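PA1221 (Pseudomonas aeruginosa, PDB 4DG8) is an AMP-binding enzyme of the ANL clan that holds adenosine monophosphate and also carries a phosphopantetheine attachment region. Local coordinates at residues A433-Q436 / R437-Q441; H42-A45 / I46-R49; R405-E408 / Q409-R413; H26-V29 / V30-F33. All blocks are in the same frame, centred on the assembly; numbering follows the deposited sequence.

Interaction 1. Residues A433-Q436 / R437-Q441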
# COMPACT_ATOMS: atom_id res chain seq x y z
N ALA A 433 9.78 14.21 12.60
CA ALA A 433 10.35 13.26 13.57
C ALA A 433 11.74 12.80 13.14
O ALA A 433 12.67 12.80 13.95
CB ALA A 433 9.41 12.06 13.78
N LEU A 434 11.87 12.41 11.87
CA LEU A 434 13.14 11.96 11.32
C LEU A 434 14.18 13.08 11.36
O LEU A 434 15.38 12.88 11.65
CB LEU A 434 12.94 11.42 9.90
CG LEU A 434 14.17 10.85 9.19
CD1 LEU A 434 14.79 9.74 10.04
CD2 LEU A 434 13.86 10.36 7.76
N GLU A 435 13.71 14.28 11.07
CA GLU A 435 14.52 15.49 11.11
C GLU A 435 15.06 15.71 12.54
O GLU A 435 16.26 15.93 12.75
CB GLU A 435 13.64 16.67 10.70
CG GLU A 435 14.37 17.91 10.26
CD GLU A 435 13.43 18.90 9.61
OE1 GLU A 435 13.74 19.38 8.50
OE2 GLU A 435 12.36 19.18 10.19
N GLN A 436 14.14 15.66 13.50
CA GLN A 436 14.49 15.83 14.91
C GLN A 436 15.49 14.75 15.31
O GLN A 436 16.39 14.99 16.11
CB GLN A 436 13.23 15.78 15.78
CG GLN A 436 13.50 15.89 17.29
CD GLN A 436 14.25 17.16 17.68
OE1 GLN A 436 15.23 17.11 18.42
NE2 GLN A 436 13.78 18.31 17.19
N ARG A 437 15.34 13.57 14.72
CA ARG A 437 16.26 12.47 14.94
C ARG A 437 17.68 12.76 14.43
O ARG A 437 18.68 12.43 15.09
CB ARG A 437 15.69 11.18 14.35
CG ARG A 437 16.56 9.98 14.59
CD ARG A 437 15.87 8.67 14.20
NE ARG A 437 16.72 7.55 14.60
CZ ARG A 437 16.65 6.32 14.12
NH1 ARG A 437 15.74 6.00 13.20
NH2 ARG A 437 17.50 5.39 14.57
N PHE A 438 17.79 13.37 13.25
CA PHE A 438 19.08 13.84 12.76
C PHE A 438 19.68 14.90 13.71
O PHE A 438 20.88 14.86 14.00
CB PHE A 438 18.98 14.41 11.34
CG PHE A 438 19.23 13.39 10.26
CD1 PHE A 438 20.51 13.19 9.77
CD2 PHE A 438 18.18 12.66 9.71
CE1 PHE A 438 20.75 12.25 8.76
CE2 PHE A 438 18.42 11.73 8.70
CZ PHE A 438 19.70 11.52 8.23
N ARG A 439 18.85 15.83 14.18
CA ARG A 439 19.33 16.86 15.11
C ARG A 439 20.05 16.27 16.32
O ARG A 439 20.99 16.87 16.84
CB ARG A 439 18.17 17.73 15.60
CG ARG A 439 17.80 18.87 14.69
CD ARG A 439 16.86 19.84 15.38
NE ARG A 439 16.17 20.68 14.41
CZ ARG A 439 15.09 20.30 13.74
NH1 ARG A 439 14.57 19.09 13.95
NH2 ARG A 439 14.52 21.12 12.87
N ARG A 440 19.61 15.09 16.75
CA ARG A 440 20.12 14.46 17.96
C ARG A 440 21.47 13.73 17.80
O ARG A 440 22.05 13.29 18.80
CB ARG A 440 19.06 13.54 18.59
CG ARG A 440 17.83 14.29 19.11
CD ARG A 440 16.97 13.42 20.01
NE ARG A 440 16.42 12.27 19.30
CZ ARG A 440 15.12 12.06 19.11
NH1 ARG A 440 14.22 12.91 19.60
NH2 ARG A 440 14.72 10.99 18.43
N GLN A 441 21.96 13.60 16.57
CA GLN A 441 23.33 13.11 16.39
C GLN A 441 24.27 14.14 16.99
O GLN A 441 24.05 15.35 16.87
CB GLN A 441 23.66 12.88 14.91
CG GLN A 441 22.69 12.01 14.14
CD GLN A 441 22.68 10.57 14.63
OE1 GLN A 441 21.64 10.06 15.05
NE2 GLN A 441 23.83 9.90 14.57
O HOH W 1 11.42 18.95 12.77
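The guanidinium of Arg-439 lies back along its own helix toward Glu-435 and Gln-436, with Gln-436 CA at its edge, in its plane, 3.4 Å from NH1. The amide of Gln-436 is turned only 16° from that guanidinium, yet the pair makes no bond, since NE2 and NH1 are both donors. Backbone atom Gln-436 O sits over one face of the Arg-440 guanidinium, toward its rim, and at the edge of the Phe-438 ring, near its plane, lies Leu-434 O. The i to i+4 ion pair of this helix is loose: Glu-435 OE2 stands 4.0 Å from Arg-439 NH2, and the carboxylate and guanidinium planes are 69° apart. A water closes the gap, donating to Glu-435 OE2 at 2.8 Å and accepting weakly from Arg-439 NH1. Firmer partners lie outside, Leu-449 N for Glu-435 OE1 and Asp-446 for Arg-439 NE, so both side chains tie the helix to strand 444-454. Helical bonds such as Arg-439 N to Glu-435 O, 3.0 Å, hold the backbone; of the i to i+4 bonds here, that from Arg-440 N to Gln-436 O is weak. On the buried side Leu-434 CD1 approaches Phe-438 CE2 at 4.4 Å. This apolar flank of helix 431-439 rests on strands 444-454 and 457-466, and Phe-438 also reaches Leu-475 and Leu-476 of helix 473-478.

Interaction 2. Residues H42-A45 / I46-R49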
# COMPACT_ATOMS: atom_id res chain seq x y z
N HIS A 42 -9.62 -24.03 -14.34
CA HIS A 42 -8.65 -23.91 -15.44
C HIS A 42 -8.43 -22.52 -16.08
O HIS A 42 -7.65 -22.40 -17.02
CB HIS A 42 -8.87 -25.05 -16.46
CG HIS A 42 -8.79 -26.39 -15.81
ND1 HIS A 42 -7.71 -26.77 -15.04
CD2 HIS A 42 -9.69 -27.40 -15.73
CE1 HIS A 42 -7.93 -27.98 -14.55
NE2 HIS A 42 -9.12 -28.38 -14.94
N ARG A 43 -9.11 -21.49 -15.57
CA ARG A 43 -8.73 -20.11 -15.89
C ARG A 43 -7.32 -19.75 -15.35
O ARG A 43 -6.85 -20.34 -14.39
CB ARG A 43 -9.74 -19.12 -15.30
CG ARG A 43 -11.00 -18.89 -16.11
CD ARG A 43 -11.76 -17.71 -15.51
NE ARG A 43 -12.96 -17.35 -16.25
CZ ARG A 43 -13.74 -16.31 -15.94
NH1 ARG A 43 -13.44 -15.54 -14.91
NH2 ARG A 43 -14.82 -16.05 -16.67
N GLU A 44 -6.67 -18.77 -15.97
CA GLU A 44 -5.31 -18.39 -15.61
C GLU A 44 -5.27 -17.48 -14.36
O GLU A 44 -5.82 -16.37 -14.35
CB GLU A 44 -4.70 -17.69 -16.81
CG GLU A 44 -3.24 -17.42 -16.73
CD GLU A 44 -2.72 -16.79 -18.00
OE1 GLU A 44 -3.48 -16.02 -18.62
OE2 GLU A 44 -1.57 -17.08 -18.39
N ALA A 45 -4.67 -17.98 -13.28
CA ALA A 45 -4.56 -17.24 -12.02
C ALA A 45 -3.31 -16.36 -11.94
O ALA A 45 -3.32 -15.32 -11.29
CB ALA A 45 -4.60 -18.21 -10.85
N ILE A 46 -2.23 -16.82 -12.54
CA ILE A 46 -0.94 -16.13 -12.49
C ILE A 46 -0.28 -16.24 -13.86
O ILE A 46 -0.16 -17.33 -14.40
CB ILE A 46 0.02 -16.80 -11.48
CG1 ILE A 46 -0.54 -16.81 -10.06
CG2 ILE A 46 1.37 -16.12 -11.49
CD1 ILE A 46 0.36 -17.58 -9.08
N ARG A 47 0.20 -15.12 -14.39
CA ARG A 47 1.01 -15.15 -15.59
C ARG A 47 2.38 -14.56 -15.30
O ARG A 47 2.49 -13.41 -14.89
CB ARG A 47 0.35 -14.36 -16.73
CG ARG A 47 1.30 -14.10 -17.92
CD ARG A 47 1.45 -15.33 -18.80
NE ARG A 47 0.22 -15.56 -19.53
CZ ARG A 47 0.01 -15.20 -20.79
NH1 ARG A 47 0.99 -14.64 -21.50
NH2 ARG A 47 -1.17 -15.43 -21.35
N ASP A 48 3.42 -15.35 -15.53
CA ASP A 48 4.78 -14.88 -15.27
C ASP A 48 5.71 -15.23 -16.44
O ASP A 48 5.25 -15.73 -17.46
CB ASP A 48 5.28 -15.42 -13.92
CG ASP A 48 5.39 -16.94 -13.86
OD1 ASP A 48 5.44 -17.61 -14.92
OD2 ASP A 48 5.46 -17.47 -12.72
N ARG A 49 7.01 -14.95 -16.31
CA ARG A 49 7.93 -15.22 -17.44
C ARG A 49 8.02 -16.71 -17.83
O ARG A 49 8.43 -17.04 -18.95
CB ARG A 49 9.32 -14.64 -17.19
CG ARG A 49 10.09 -15.28 -16.03
CD ARG A 49 11.26 -14.41 -15.63
NE ARG A 49 12.33 -15.18 -15.00
CZ ARG A 49 13.23 -15.90 -15.67
NH1 ARG A 49 13.18 -15.98 -16.99
NH2 ARG A 49 14.17 -16.57 -15.01
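Ile-46, Glu-44 and Ala-45 bury the most surface in this short piece of strand 44-48, and they illustrate how a bulge redistributes side chains. Ala-45 and Ile-46 are consecutive but both face Val-53 of the partner strand 51-54, a classic beta bulge. Their side chains consequently come near each other, Ala-45 CB lying 4.4 Å from Ile-46 CG1, and both pack on Leu-58 of helix 55-72. Glu-44 and Arg-47, three residues apart, flank the bulge and are joined by their charged ends. The Glu-44 chain runs extended, whereas that of Arg-47 folds at its second and third torsions, which brings NE round to the carboxylate. OE2 of Glu-44 meets the edge of the guanidinium near its plane, and the two planes are 42° apart. The bond from Arg-47 NE to Glu-44 OE2 is modelled nearly straight, at 167°, although its 2.6 Å length is doubtful because the position of that oxygen is less certain. Glu-44 OE1 forms a second salt bridge, to Arg-206 of strand 206-209, across the intervening strand 231-234. If OE2 is placed correctly, one carboxylate serves two arginines, which would tend to favour its ionised form and to offset part of the positive charge on this side of the sheet.

Interaction 3. Residues R405-E408 / Q409-R413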
# COMPACT_ATOMS: atom_id res chain seq x y z
N ARG A 405 -13.08 18.79 1.34
CA ARG A 405 -14.34 19.52 1.27
C ARG A 405 -15.21 18.82 0.24
O ARG A 405 -14.70 18.15 -0.67
CB ARG A 405 -14.10 20.95 0.77
CG ARG A 405 -13.76 20.98 -0.72
CD ARG A 405 -13.73 22.36 -1.34
NE ARG A 405 -13.12 22.30 -2.66
CZ ARG A 405 -13.79 22.17 -3.81
NH1 ARG A 405 -15.12 22.12 -3.81
NH2 ARG A 405 -13.13 22.10 -4.96
N TYR A 406 -16.53 18.95 0.39
CA TYR A 406 -17.46 18.47 -0.63
C TYR A 406 -17.59 19.50 -1.73
O TYR A 406 -17.51 20.71 -1.47
CB TYR A 406 -18.85 18.24 -0.04
CG TYR A 406 -18.95 17.10 0.95
CD1 TYR A 406 -18.81 15.78 0.55
CD2 TYR A 406 -19.19 17.36 2.30
CE1 TYR A 406 -18.91 14.74 1.46
CE2 TYR A 406 -19.29 16.33 3.21
CZ TYR A 406 -19.15 15.02 2.79
OH TYR A 406 -19.26 13.99 3.71
N ASP A 407 -17.80 19.04 -2.96
CA ASP A 407 -18.25 19.94 -4.03
C ASP A 407 -19.77 19.91 -4.11
O ASP A 407 -20.43 19.23 -3.31
CB ASP A 407 -17.62 19.60 -5.39
CG ASP A 407 -18.00 18.22 -5.90
OD1 ASP A 407 -19.02 17.65 -5.43
OD2 ASP A 407 -17.26 17.70 -6.77
N GLU A 408 -20.33 20.63 -5.08
CA GLU A 408 -21.78 20.72 -5.24
C GLU A 408 -22.44 19.38 -5.55
O GLU A 408 -23.65 19.24 -5.43
CB GLU A 408 -22.16 21.76 -6.30
CG GLU A 408 -21.76 21.38 -7.74
CD GLU A 408 -20.25 21.42 -8.00
OE1 GLU A 408 -19.59 22.37 -7.52
OE2 GLU A 408 -19.73 20.50 -8.68
N GLN A 409 -21.64 18.39 -5.96
CA GLN A 409 -22.17 17.06 -6.26
C GLN A 409 -22.06 16.06 -5.11
O GLN A 409 -22.34 14.87 -5.28
CB GLN A 409 -21.49 16.47 -7.50
CG GLN A 409 -21.85 17.17 -8.78
CD GLN A 409 -21.10 16.61 -9.97
OE1 GLN A 409 -21.26 15.44 -10.32
NE2 GLN A 409 -20.26 17.44 -10.58
N GLY A 410 -21.63 16.53 -3.94
CA GLY A 410 -21.44 15.62 -2.82
C GLY A 410 -20.24 14.71 -3.01
O GLY A 410 -20.17 13.64 -2.39
N ARG A 411 -19.31 15.11 -3.87
CA ARG A 411 -18.05 14.39 -4.03
C ARG A 411 -16.99 15.03 -3.14
O ARG A 411 -17.01 16.25 -2.94
CB ARG A 411 -17.58 14.42 -5.48
CG ARG A 411 -18.60 13.98 -6.50
CD ARG A 411 -18.07 14.16 -7.92
NE ARG A 411 -17.75 15.56 -8.24
CZ ARG A 411 -17.43 15.99 -9.46
NH1 ARG A 411 -17.40 15.13 -10.48
NH2 ARG A 411 -17.15 17.27 -9.67
N LEU A 412 -16.08 14.23 -2.60
CA LEU A 412 -15.01 14.79 -1.79
C LEU A 412 -13.86 15.33 -2.64
O LEU A 412 -13.47 14.75 -3.66
CB LEU A 412 -14.50 13.77 -0.77
CG LEU A 412 -15.42 13.53 0.43
CD1 LEU A 412 -14.97 12.30 1.21
CD2 LEU A 412 -15.48 14.75 1.35
N ARG A 413 -13.33 16.47 -2.21
CA ARG A 413 -12.23 17.14 -2.86
C ARG A 413 -11.08 17.24 -1.85
O ARG A 413 -11.20 17.93 -0.82
CB ARG A 413 -12.69 18.52 -3.31
CG ARG A 413 -14.01 18.46 -4.10
CD ARG A 413 -13.82 17.74 -5.44
NE ARG A 413 -13.05 18.59 -6.34
CZ ARG A 413 -13.58 19.41 -7.25
NH1 ARG A 413 -14.90 19.49 -7.42
NH2 ARG A 413 -12.78 20.15 -7.98
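Arg-405 and Arg-413, a hydrogen-bonded pair of the antiparallel hairpin, send their side chains the same way, one beside the other. Arg-413 CG lies over the centre of the Arg-405 guanidinium, 3.7 Å from its CZ, while Arg-405 NH2 sits over a face of the Arg-413 guanidinium; the two planes are 48° apart. On the other side of the hairpin Tyr-406 and Leu-412, a non-hydrogen-bonded pair, also run together. Leu-412 CD2 stands over the Tyr-406 ring as a CH-pi contact, nearest CE1 at 3.4 Å. Between the strands a type I turn from Asp-407 to Gly-410 closes with Gly-410 N bonded to Asp-407 O; at Gly-410 the backbone takes a left-handed conformation (phi 71°), easily adopted by a residue without a side chain.

Asp-407 organises the loop. With chi1 at 63°, its carboxylate turns in over the turn, where OD1 receives Gln-409 N (2.8 Å) and Arg-411 N (3.0 Å) from opposite faces of its plane. Asp-407 OD2 takes three donors: Arg-411, side-on, with NE at 2.6 Å on the syn lone pair and NH2 at 2.9 Å from above the carboxylate plane, and Arg-413 NH1 at 3.0 Å on the anti lone pair.

Five N-H groups therefore grip one buried carboxylate, which should keep it ionised and hold its rotation fixed. Further acids share the positive charge: Asp-358 pairs with Arg-405, Asp-327 with Arg-411 and Asp-332 with Arg-413. This compensation probably makes the close approach of Arg-405 and Arg-413 tolerable.

Interaction 4. Residues H26-V29 / V30-F33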
# COMPACT_ATOMS: atom_id res chain seq x y z
N HIS A 26 -18.92 -9.78 4.96
CA HIS A 26 -17.96 -10.04 3.91
C HIS A 26 -17.33 -11.41 4.10
O HIS A 26 -17.17 -11.86 5.23
CB HIS A 26 -16.92 -8.91 3.87
CG HIS A 26 -17.53 -7.57 3.60
ND1 HIS A 26 -17.70 -7.08 2.32
CD2 HIS A 26 -18.08 -6.65 4.43
CE1 HIS A 26 -18.30 -5.90 2.38
NE2 HIS A 26 -18.53 -5.61 3.65
N PRO A 27 -17.02 -12.11 3.01
CA PRO A 27 -16.48 -13.46 3.15
C PRO A 27 -15.00 -13.39 3.50
O PRO A 27 -14.37 -12.35 3.28
CB PRO A 27 -16.70 -14.07 1.76
CG PRO A 27 -16.46 -12.85 0.82
CD PRO A 27 -17.03 -11.66 1.60
N THR A 28 -14.44 -14.47 4.06
CA THR A 28 -12.99 -14.51 4.23
C THR A 28 -12.32 -14.55 2.84
O THR A 28 -12.98 -14.86 1.84
CB THR A 28 -12.54 -15.74 5.05
OG1 THR A 28 -12.70 -16.91 4.24
CG2 THR A 28 -13.36 -15.88 6.36
N VAL A 29 -11.04 -14.19 2.77
CA VAL A 29 -10.34 -14.27 1.49
C VAL A 29 -10.31 -15.72 0.98
O VAL A 29 -10.40 -15.96 -0.22
CB VAL A 29 -8.89 -13.77 1.61
CG1 VAL A 29 -8.15 -14.01 0.32
CG2 VAL A 29 -8.86 -12.29 1.97
N VAL A 30 -10.20 -16.67 1.89
CA VAL A 30 -10.02 -18.06 1.47
C VAL A 30 -11.35 -18.66 1.01
O VAL A 30 -11.36 -19.47 0.08
CB VAL A 30 -9.39 -18.92 2.57
CG1 VAL A 30 -7.96 -18.42 2.90
CG2 VAL A 30 -10.25 -18.92 3.78
N ALA A 31 -12.46 -18.27 1.62
CA ALA A 31 -13.76 -18.71 1.12
C ALA A 31 -14.02 -18.19 -0.31
O ALA A 31 -14.41 -18.94 -1.20
CB ALA A 31 -14.88 -18.31 2.08
N ARG A 32 -13.76 -16.90 -0.55
CA ARG A 32 -14.00 -16.33 -1.86
C ARG A 32 -13.06 -16.93 -2.91
O ARG A 32 -13.49 -17.34 -4.00
CB ARG A 32 -13.87 -14.82 -1.82
CG ARG A 32 -13.98 -14.15 -3.18
CD ARG A 32 -15.37 -14.26 -3.77
NE ARG A 32 -15.38 -13.67 -5.10
CZ ARG A 32 -16.46 -13.50 -5.85
NH1 ARG A 32 -17.66 -13.88 -5.40
NH2 ARG A 32 -16.35 -12.95 -7.06
N PHE A 33 -11.78 -17.01 -2.55
CA PHE A 33 -10.84 -17.67 -3.44
C PHE A 33 -11.28 -19.10 -3.76
O PHE A 33 -11.17 -19.54 -4.90
CB PHE A 33 -9.39 -17.68 -2.91
CG PHE A 33 -8.44 -18.34 -3.86
CD1 PHE A 33 -7.83 -17.61 -4.87
CD2 PHE A 33 -8.23 -19.71 -3.81
CE1 PHE A 33 -6.99 -18.24 -5.79
CE2 PHE A 33 -7.39 -20.35 -4.73
CZ PHE A 33 -6.76 -19.61 -5.71
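Thr-28 provides the N-cap of helix 29-39: its OG1 accepts from Ala-31 N at 3.0 Å, with an N-H...O angle of 162°. The hydroxyl gets there because chi1 (72°) sets OG1 between the backbone N and the carbonyl carbon, turned toward the first helical turn. The cap serves one of the amides at a helix start that have no carbonyl a turn earlier. Regular helical bonding then takes over, Arg-32 N to Thr-28 O at 3.2 Å and Phe-33 N to Val-29 O at 2.9 Å.

Hydrocarbon groups gather round the capping oxygen. Val-30 CG2 approaches Thr-28 OG1 to 3.2 Å, the two side chains meeting at a slant, and Ala-31 CB stands 3.4 Å from Thr-28 OG1 as well. Farther out, the Pro-27 ring lies alongside the base of Arg-32, CG to CB 4.2 Å. Beyond this base the arginine leads away from the cap, and its NE bonds to Leu-227 O just after helix 217-226.

The start of the helix is fastened to helix 186-193 by two further bonds, Val-29 N to His-186 ND1 and Pro-27 O to Thr-190 OG1. Val-29 packs against Ile-189 of that helix, Leu-98 of helix 88-99 and Trp-223 of helix 217-226. Phe-33 touches Leu-95 and Leu-226 of the latter two helices, its ring also meeting that of Tyr-55.

How the interactions relate
Along the chain the contacts come in the order interaction 4, 2, 3, 1, each complete before the next begins. Interactions 4 and 2 are neighbours, with centres about 20 Å apart and nearest atoms about 6 Å apart: helix 29-39 leads into strand 44-48, and Tyr-55 touches both Phe-33 and Ala-45. Interaction 3 closes a hairpin of a separate antiparallel sheet, where the side chain of Leu-412 lies about 10 Å from the bound AMP. The centres of interactions 1 and 3 are about 39 Å apart. Interaction 1, on helix 431-439, lies across the chain's centre from interactions 2 and 4. Four local motifs, a cap, a bulge, a turn and a helical ion pair, thus occur in well-separated parts of one chain.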